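Local coordinates for solute-binding protein (Thermoactinomyces vulgaris, PDB 2ZYO) that binds cyclodextrins and linear maltodextrins such as maltotetraose and probably passes them on for uptake across the cell membrane, at residues L21-N26 and N34-W39; G41-T44 and Q50-V53; E361-A366 and K386-K391. All coordinates share one frame; numbering follows the deposited sequence.

Contact 1 (L21-N26 and N34-W39); sequences LVVWEN and NNTKKW
Glu25 reaches Thr36 by a bent chain: its CG lies opposite the backbone N (chi1 -178°), and a turn at chi2 of 59° then brings the carboxylate round to the helix. Thr36 answers with a first torsion that keeps OG1 on the side of its own backbone N and holds CG2 out on another flank, so that one short side chain offers a hydroxyl to the acid and a methyl to the strand. The hydroxyl donates to Glu25 OE1, with OG1 and OE1 2.6 Å apart, and enters on the lone pair turned away from the other oxygen. Alongside, Thr36 CG2 rests against Val23 CG1 at 4.0 Å, the beta-branched valine giving the strand a compact apolar knuckle. Threonine suits this helix position because it serves both neighbours without the bulk of a longer residue.

The second carboxylate oxygen is used locally. Asn26 N donates to Glu25 OE2 at 2.7 Å, a fairly straight bond (159°) that ties the acid to the end of its own strand and limits rotation of the carboxylate. Strand 20-25 and helix 30-47 are the first two elements of a beta-alpha-beta unit completed by strand 50-55, and this contact fixes the helix over the C-terminal end of the first strand. Lys126, from strand 120-136, makes a salt bridge to OE1. A buried carboxylate with a lysine, a hydroxyl and a peptide N-H around it is likely to stay ionised, its charge balanced by the lysine and eased by the two neutral donors.

Contact 2 (G41-T44 and Q50-V53); sequences GEFT and QVEV
Val51 CG2 touches two successive helix residues, Phe43 and Thr44, where the beta-alpha-beta crossover returns from helix 30-47 into strand 50-55. Phe43 CD2 approaches this methyl to 3.7 Å, and the phenylalanine and valine side chains meet at about a right angle. The same methyl also lies 3.6 Å from Thr44 OG1, where the threonine and valine side chains run past each other in opposite directions. Valine fits such a site because its two branches serve two surfaces: CG2 meets Phe43 and Thr44, while CG1 packs on Val23 of the adjoining parallel strand; the side chain also touches Ala40 and Leu299 of helix 293-302. A chi1 of -175° swings the Phe43 ring away from its own backbone N and out along the helix flank, where it forms a T-shaped stack with Phe302 of helix 293-302. One ring thereby joins the crossover unit to a helix distant in sequence.

The position of Thr44 is set by polar bonds. Its hydroxyl has two carbonyls in bonding range, Ile49 O just ahead of the strand, the stronger partner, and Ala40 O one turn back; its one proton can serve only one at a time. The helix stays near the start of the strand, with the Thr44 and Gln50 CA atoms 5.5 Å apart. A small residue with a hydroxyl is apt here, since it can bridge so short a gap. The bond from CA to CB of Gln50, by contrast, points away from the helix. A water completes the join, donating to Thr44 OG1 at 3.1 Å and to Val51 O at 2.9 Å.

Contact 3 (E361-A366 and K386-K391); sequences EPINNA and KIMKEK
Pro362 and Ile387 mark the closest backbone approach of two nearly antiparallel helical segments, whose axes come within 9.5 Å at 168° between their N-to-C directions. The proline ring points into the gap: its CG meets Ile387 CG2 at 3.6 Å and Met388 CG at 4.0 Å, so the rigid ring is received by two neighbouring residues of the other helix. Proline is well placed in the first turn of helix 360-371, where its missing N-H costs no helical hydrogen bond. Beyond CG the Met388 chain runs extended (chi2 171°), which carries the methyl CE past the ring to Ile363 CB at 3.8 Å. A flexible, slender methionine suits this long reach better than a branched residue would. With an alanine in its place the thioether arm is gone, which would probably open a gap beside Ile363 and take away one of the two residues that receive the proline ring.

Towards solvent the chemistry turns polar. Glu361 OE1 and Lys391 NZ, 5.5 Å apart, are too distant for a direct salt bridge; a water donates to OE1 at 3.0 Å and weakly accepts from NZ. On another side of helix 360-371 lies the sugar pocket: Asn364, held by a hydrogen bond from Phe174 N to its OD1, offers ND2 to O6 of a glucose unit of the bound maltotetraose in a weak bond. Helix 377-394 thus backs a ligand-contacting helix. Beyond the pair itself, Met388 also touches Ile201 of strand 195-201 and the loop residues Leu203 and Val359, while Ile363 packs on Leu203 and on Leu381 of helix 377-394.

Contacts 1 and 2 are successive joints of one beta-alpha-beta unit: both use helix 30-47, and their strands pair in parallel, Leu21 N lying 2.8 Å from Gln50 O and Val23 N 2.8 Å from Glu52 O. Contact 1 is buried and turns on a charged group with its partners, whereas contact 2 is only partly buried and mixes apolar contact with a bridging water. Contact 3 lies on the opposite side of the chain's centre, its centre about 38 Å from that of contact 1 and about 45 Å from that of contact 2. It joins helix to helix through a mostly buried apolar contact, with Ile387 at the exposed side and a water linking charged groups, and it alone includes a glycan-pocket residue.

Contact 1 (L21-N26 and N34-W39)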
loop_
_atom_site.group_PDB
_atom_site.type_symbol
_atom_site.label_atom_id
_atom_site.label_comp_id
_atom_site.label_asym_id
_atom_site.label_seq_id
_atom_site.Cartn_x
_atom_site.Cartn_y
_atom_site.Cartn_z
ATOM N N LEU A 21 19.921 -18.634 -10.479
ATOM C CA LEU A 21 19.207 -17.980 -9.398
ATOM C C LEU A 21 17.724 -18.162 -9.673
ATOM O O LEU A 21 17.313 -18.246 -10.832
ATOM C CB LEU A 21 19.575 -16.495 -9.324
ATOM C CG LEU A 21 21.028 -16.194 -8.929
ATOM C CD1 LEU A 21 21.388 -14.744 -9.224
ATOM C CD2 LEU A 21 21.293 -16.538 -7.462
ATOM N N VAL A 22 16.930 -18.251 -8.611
ATOM C CA VAL A 22 15.491 -18.469 -8.743
ATOM C C VAL A 22 14.732 -17.249 -8.231
ATOM O O VAL A 22 15.052 -16.709 -7.171
ATOM C CB VAL A 22 15.029 -19.754 -8.001
ATOM C CG1 VAL A 22 13.528 -19.981 -8.172
ATOM C CG2 VAL A 22 15.799 -20.977 -8.500
ATOM N N VAL A 23 13.732 -16.829 -9.002
ATOM C CA VAL A 23 12.915 -15.669 -8.674
ATOM C C VAL A 23 11.449 -16.093 -8.721
ATOM O O VAL A 23 11.027 -16.729 -9.684
ATOM C CB VAL A 23 13.159 -14.522 -9.689
ATOM C CG1 VAL A 23 12.181 -13.385 -9.488
ATOM C CG2 VAL A 23 14.592 -14.001 -9.587
ATOM N N TRP A 24 10.688 -15.764 -7.679
ATOM C CA TRP A 24 9.238 -15.977 -7.694
ATOM C C TRP A 24 8.524 -14.668 -7.998
ATOM O O TRP A 24 8.771 -13.653 -7.344
ATOM C CB TRP A 24 8.729 -16.537 -6.364
ATOM C CG TRP A 24 9.155 -17.942 -6.052
ATOM C CD1 TRP A 24 9.729 -18.843 -6.903
ATOM C CD2 TRP A 24 9.007 -18.613 -4.798
ATOM N NE1 TRP A 24 9.970 -20.028 -6.247
ATOM C CE2 TRP A 24 9.530 -19.916 -4.955
ATOM C CE3 TRP A 24 8.491 -18.236 -3.551
ATOM C CZ2 TRP A 24 9.551 -20.846 -3.912
ATOM C CZ3 TRP A 24 8.511 -19.161 -2.513
ATOM C CH2 TRP A 24 9.040 -20.450 -2.700
ATOM N N GLU A 25 7.638 -14.700 -8.988
ATOM C CA GLU A 25 6.891 -13.517 -9.399
ATOM C C GLU A 25 5.397 -13.822 -9.522
ATOM O O GLU A 25 5.008 -14.960 -9.799
ATOM C CB GLU A 25 7.450 -12.958 -10.715
ATOM C CG GLU A 25 6.782 -11.675 -11.232
ATOM C CD GLU A 25 6.859 -10.516 -10.250
ATOM O OE1 GLU A 25 7.717 -9.633 -10.448
ATOM O OE2 GLU A 25 6.070 -10.486 -9.281
ATOM N N ASN A 26 4.583 -12.787 -9.311
ATOM C CA ASN A 26 3.119 -12.864 -9.354
ATOM C C ASN A 26 2.565 -13.771 -10.449
ATOM O O ASN A 26 2.893 -13.613 -11.623
ATOM C CB ASN A 26 2.531 -11.455 -9.500
ATOM C CG ASN A 26 1.028 -11.417 -9.277
ATOM O OD1 ASN A 26 0.414 -12.416 -8.901
ATOM N ND2 ASN A 26 0.432 -10.253 -9.500
ATOM N N ASN A 34 5.756 -11.339 -17.000
ATOM C CA ASN A 34 6.550 -11.214 -18.220
ATOM C C ASN A 34 7.599 -10.101 -18.165
ATOM O O ASN A 34 8.666 -10.233 -18.765
ATOM C CB ASN A 34 5.650 -11.071 -19.448
ATOM C CG ASN A 34 4.715 -12.259 -19.631
ATOM O OD1 ASN A 34 5.022 -13.382 -19.224
ATOM N ND2 ASN A 34 3.567 -12.012 -20.247
ATOM N N ASN A 35 7.305 -9.016 -17.445
ATOM C CA ASN A 35 8.300 -7.961 -17.244
ATOM C C ASN A 35 9.506 -8.466 -16.457
ATOM O O ASN A 35 10.654 -8.178 -16.807
ATOM C CB ASN A 35 7.707 -6.733 -16.551
ATOM C CG ASN A 35 8.697 -5.591 -16.462
ATOM O OD1 ASN A 35 9.335 -5.392 -15.430
ATOM N ND2 ASN A 35 8.856 -4.853 -17.556
ATOM N N THR A 36 9.237 -9.224 -15.396
ATOM C CA THR A 36 10.303 -9.840 -14.612
ATOM C C THR A 36 11.068 -10.858 -15.454
ATOM O O THR A 36 12.293 -10.923 -15.385
ATOM C CB THR A 36 9.766 -10.447 -13.299
ATOM O OG1 THR A 36 9.268 -9.386 -12.476
ATOM C CG2 THR A 36 10.863 -11.183 -12.529
ATOM N N LYS A 37 10.349 -11.619 -16.276
ATOM C CA LYS A 37 10.990 -12.560 -17.195
ATOM C C LYS A 37 11.919 -11.834 -18.172
ATOM O O LYS A 37 13.003 -12.329 -18.484
ATOM C CB LYS A 37 9.948 -13.395 -17.949
ATOM C CG LYS A 37 9.245 -14.445 -17.090
ATOM C CD LYS A 37 8.338 -15.338 -17.932
ATOM C CE LYS A 37 7.550 -16.327 -17.077
ATOM N NZ LYS A 37 8.396 -17.290 -16.318
ATOM N N LYS A 38 11.501 -10.654 -18.633
ATOM C CA LYS A 38 12.321 -9.850 -19.539
ATOM C C LYS A 38 13.646 -9.450 -18.890
ATOM O O LYS A 38 14.721 -9.678 -19.457
ATOM C CB LYS A 38 11.570 -8.595 -20.006
ATOM C CG LYS A 38 12.421 -7.662 -20.860
ATOM C CD LYS A 38 11.781 -6.294 -21.025
ATOM C CE LYS A 38 12.740 -5.310 -21.683
ATOM N NZ LYS A 38 13.118 -5.699 -23.073
ATOM N N TRP A 39 13.564 -8.860 -17.703
ATOM C CA TRP A 39 14.760 -8.340 -17.046
ATOM C C TRP A 39 15.643 -9.425 -16.439
ATOM O O TRP A 39 16.868 -9.284 -16.429
ATOM C CB TRP A 39 14.404 -7.210 -16.076
ATOM C CG TRP A 39 13.943 -6.031 -16.861
ATOM C CD1 TRP A 39 12.657 -5.609 -17.034
ATOM C CD2 TRP A 39 14.761 -5.169 -17.657
ATOM N NE1 TRP A 39 12.626 -4.517 -17.867
ATOM C CE2 TRP A 39 13.905 -4.225 -18.264
ATOM C CE3 TRP A 39 16.138 -5.094 -17.906
ATOM C CZ2 TRP A 39 14.381 -3.212 -19.101
ATOM C CZ3 TRP A 39 16.610 -4.089 -18.741
ATOM C CH2 TRP A 39 15.731 -3.162 -19.328
#

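Contact 2 (G41-T44 and Q50-V53)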
loop_
_atom_site.group_PDB
_atom_site.type_symbol
_atom_site.label_atom_id
_atom_site.label_comp_id
_atom_site.label_asym_id
_atom_site.label_seq_id
_atom_site.Cartn_x
_atom_site.Cartn_y
_atom_site.Cartn_z
ATOM N N GLY A 41 15.895 -12.203 -17.984
ATOM C CA GLY A 41 16.526 -12.584 -19.249
ATOM C C GLY A 41 17.738 -11.735 -19.591
ATOM O O GLY A 41 18.769 -12.263 -20.025
ATOM N N GLU A 42 17.617 -10.423 -19.390
ATOM C CA GLU A 42 18.729 -9.494 -19.621
ATOM C C GLU A 42 19.893 -9.729 -18.656
ATOM O O GLU A 42 21.053 -9.606 -19.046
ATOM C CB GLU A 42 18.262 -8.035 -19.542
ATOM C CG GLU A 42 17.357 -7.589 -20.696
ATOM C CD GLU A 42 18.078 -7.485 -22.037
ATOM O OE1 GLU A 42 19.313 -7.279 -22.062
ATOM O OE2 GLU A 42 17.400 -7.600 -23.078
ATOM N N PHE A 43 19.583 -10.066 -17.403
ATOM C CA PHE A 43 20.618 -10.416 -16.427
ATOM C C PHE A 43 21.381 -11.663 -16.875
ATOM O O PHE A 43 22.608 -11.703 -16.805
ATOM C CB PHE A 43 20.015 -10.624 -15.032
ATOM C CG PHE A 43 21.040 -10.868 -13.952
ATOM C CD1 PHE A 43 21.661 -9.804 -13.309
ATOM C CD2 PHE A 43 21.374 -12.165 -13.571
ATOM C CE1 PHE A 43 22.606 -10.027 -12.304
ATOM C CE2 PHE A 43 22.318 -12.397 -12.574
ATOM C CZ PHE A 43 22.933 -11.325 -11.940
ATOM N N THR A 44 20.643 -12.668 -17.341
ATOM C CA THR A 44 21.235 -13.903 -17.852
ATOM C C THR A 44 22.128 -13.630 -19.064
ATOM O O THR A 44 23.233 -14.171 -19.170
ATOM C CB THR A 44 20.139 -14.931 -18.204
ATOM O OG1 THR A 44 19.453 -15.310 -17.004
ATOM C CG2 THR A 44 20.734 -16.168 -18.850
ATOM N N GLN A 50 21.850 -18.508 -15.224
ATOM C CA GLN A 50 20.443 -18.806 -15.468
ATOM C C GLN A 50 19.593 -18.124 -14.401
ATOM O O GLN A 50 19.932 -18.161 -13.222
ATOM C CB GLN A 50 20.193 -20.317 -15.434
ATOM C CG GLN A 50 18.743 -20.713 -15.735
ATOM C CD GLN A 50 18.381 -22.107 -15.253
ATOM O OE1 GLN A 50 19.250 -22.949 -15.012
ATOM N NE2 GLN A 50 17.086 -22.356 -15.107
ATOM N N VAL A 51 18.505 -17.483 -14.816
ATOM C CA VAL A 51 17.531 -16.977 -13.852
ATOM C C VAL A 51 16.165 -17.577 -14.162
ATOM O O VAL A 51 15.551 -17.262 -15.188
ATOM C CB VAL A 51 17.463 -15.431 -13.801
ATOM C CG1 VAL A 51 16.456 -14.989 -12.750
ATOM C CG2 VAL A 51 18.829 -14.839 -13.485
ATOM N N GLU A 52 15.716 -18.462 -13.276
ATOM C CA GLU A 52 14.419 -19.102 -13.414
ATOM C C GLU A 52 13.353 -18.273 -12.711
ATOM O O GLU A 52 13.426 -18.045 -11.503
ATOM C CB GLU A 52 14.450 -20.519 -12.835
ATOM C CG GLU A 52 13.161 -21.307 -13.074
ATOM C CD GLU A 52 13.081 -22.602 -12.284
ATOM O OE1 GLU A 52 13.878 -22.796 -11.339
ATOM O OE2 GLU A 52 12.203 -23.430 -12.608
ATOM N N VAL A 53 12.369 -17.824 -13.482
ATOM C CA VAL A 53 11.241 -17.079 -12.943
ATOM C C VAL A 53 10.049 -18.019 -12.825
ATOM O O VAL A 53 9.540 -18.516 -13.834
ATOM C CB VAL A 53 10.882 -15.858 -13.820
ATOM C CG1 VAL A 53 9.731 -15.073 -13.201
ATOM C CG2 VAL A 53 12.093 -14.956 -13.998
HETATM O O HOH W 1 16.404 -15.407 -17.179
#

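Contact 3 (E361-A366 and K386-K391)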
loop_
_atom_site.group_PDB
_atom_site.type_symbol
_atom_site.label_atom_id
_atom_site.label_comp_id
_atom_site.label_asym_id
_atom_site.label_seq_id
_atom_site.Cartn_x
_atom_site.Cartn_y
_atom_site.Cartn_z
ATOM N N GLU A 361 -9.269 -5.911 11.933
ATOM C CA GLU A 361 -10.611 -6.404 12.269
ATOM C C GLU A 361 -11.327 -5.539 13.327
ATOM O O GLU A 361 -12.415 -5.028 13.053
ATOM C CB GLU A 361 -10.574 -7.888 12.671
ATOM C CG GLU A 361 -11.943 -8.528 12.912
ATOM C CD GLU A 361 -11.850 -9.923 13.517
ATOM O OE1 GLU A 361 -10.908 -10.670 13.173
ATOM O OE2 GLU A 361 -12.724 -10.274 14.338
ATOM N N PRO A 362 -10.722 -5.369 14.524
ATOM C CA PRO A 362 -11.329 -4.532 15.570
ATOM C C PRO A 362 -11.542 -3.069 15.168
ATOM O O PRO A 362 -12.586 -2.499 15.491
ATOM C CB PRO A 362 -10.327 -4.621 16.729
ATOM C CG PRO A 362 -9.519 -5.824 16.456
ATOM C CD PRO A 362 -9.455 -5.969 14.982
ATOM N N ILE A 363 -10.574 -2.465 14.481
ATOM C CA ILE A 363 -10.715 -1.056 14.096
ATOM C C ILE A 363 -11.805 -0.848 13.038
ATOM O O ILE A 363 -12.537 0.144 13.087
ATOM C CB ILE A 363 -9.360 -0.378 13.696
ATOM C CG1 ILE A 363 -9.502 1.152 13.652
ATOM C CG2 ILE A 363 -8.825 -0.910 12.371
ATOM C CD1 ILE A 363 -9.774 1.792 15.003
ATOM N N ASN A 364 -11.914 -1.788 12.101
ATOM C CA ASN A 364 -12.959 -1.725 11.081
ATOM C C ASN A 364 -14.340 -1.973 11.672
ATOM O O ASN A 364 -15.310 -1.322 11.283
ATOM C CB ASN A 364 -12.669 -2.690 9.928
ATOM C CG ASN A 364 -11.464 -2.269 9.105
ATOM O OD1 ASN A 364 -11.072 -1.099 9.104
ATOM N ND2 ASN A 364 -10.865 -3.225 8.402
ATOM N N ASN A 365 -14.422 -2.907 12.620
ATOM C CA ASN A 365 -15.658 -3.136 13.363
ATOM C C ASN A 365 -16.088 -1.879 14.110
ATOM O O ASN A 365 -17.269 -1.534 14.125
ATOM C CB ASN A 365 -15.502 -4.310 14.334
ATOM C CG ASN A 365 -15.459 -5.655 13.630
ATOM O OD1 ASN A 365 -15.645 -5.749 12.416
ATOM N ND2 ASN A 365 -15.211 -6.709 14.398
ATOM N N ALA A 366 -15.118 -1.191 14.712
ATOM C CA ALA A 366 -15.363 0.085 15.380
ATOM C C ALA A 366 -15.953 1.122 14.422
ATOM O O ALA A 366 -16.856 1.868 14.794
ATOM C CB ALA A 366 -14.084 0.612 16.019
ATOM N N LYS A 386 -9.081 -2.466 23.318
ATOM C CA LYS A 386 -9.127 -3.583 24.267
ATOM C C LYS A 386 -9.012 -4.931 23.546
ATOM O O LYS A 386 -8.251 -5.807 23.968
ATOM C CB LYS A 386 -10.410 -3.524 25.110
ATOM C CG LYS A 386 -10.525 -4.599 26.197
ATOM C CD LYS A 386 -9.421 -4.476 27.248
ATOM C CE LYS A 386 -9.523 -5.574 28.300
ATOM N NZ LYS A 386 -9.359 -6.948 27.736
ATOM N N ILE A 387 -9.761 -5.078 22.455
ATOM C CA ILE A 387 -9.737 -6.290 21.636
ATOM C C ILE A 387 -8.360 -6.531 21.007
ATOM O O ILE A 387 -7.851 -7.655 21.034
ATOM C CB ILE A 387 -10.854 -6.262 20.557
ATOM C CG1 ILE A 387 -12.224 -6.446 21.217
ATOM C CG2 ILE A 387 -10.620 -7.334 19.500
ATOM C CD1 ILE A 387 -13.406 -6.073 20.337
ATOM N N MET A 388 -7.760 -5.472 20.462
ATOM C CA MET A 388 -6.418 -5.543 19.873
ATOM C C MET A 388 -5.386 -6.073 20.853
ATOM O O MET A 388 -4.628 -6.991 20.536
ATOM C CB MET A 388 -5.959 -4.163 19.413
ATOM C CG MET A 388 -6.643 -3.645 18.190
ATOM S SD MET A 388 -6.194 -1.924 17.955
ATOM C CE MET A 388 -7.552 -1.413 16.907
ATOM N N LYS A 389 -5.370 -5.479 22.044
ATOM C CA LYS A 389 -4.356 -5.767 23.054
ATOM C C LYS A 389 -4.439 -7.200 23.571
ATOM O O LYS A 389 -3.422 -7.788 23.945
ATOM C CB LYS A 389 -4.445 -4.755 24.199
ATOM C CG LYS A 389 -4.155 -3.324 23.755
ATOM C CD LYS A 389 -4.324 -2.315 24.882
ATOM C CE LYS A 389 -3.075 -2.207 25.737
ATOM N NZ LYS A 389 -1.892 -1.733 24.960
ATOM N N GLU A 390 -5.650 -7.756 23.580
ATOM C CA GLU A 390 -5.848 -9.164 23.914
ATOM C C GLU A 390 -5.317 -10.060 22.795
ATOM O O GLU A 390 -4.653 -11.062 23.066
ATOM C CB GLU A 390 -7.328 -9.461 24.180
ATOM C CG GLU A 390 -7.583 -10.830 24.810
ATOM C CD GLU A 390 -9.059 -11.153 24.946
ATOM O OE1 GLU A 390 -9.752 -11.243 23.908
ATOM O OE2 GLU A 390 -9.525 -11.327 26.092
ATOM N N LYS A 391 -5.607 -9.685 21.548
ATOM C CA LYS A 391 -5.186 -10.447 20.368
ATOM C C LYS A 391 -3.673 -10.436 20.152
ATOM O O LYS A 391 -3.110 -11.401 19.630
ATOM C CB LYS A 391 -5.898 -9.934 19.108
ATOM C CG LYS A 391 -7.376 -10.326 18.996
ATOM C CD LYS A 391 -7.572 -11.794 18.605
ATOM C CE LYS A 391 -7.352 -12.026 17.111
ATOM N NZ LYS A 391 -7.671 -13.426 16.708
HETATM O O HOH W 2 -10.626 -12.458 15.621
#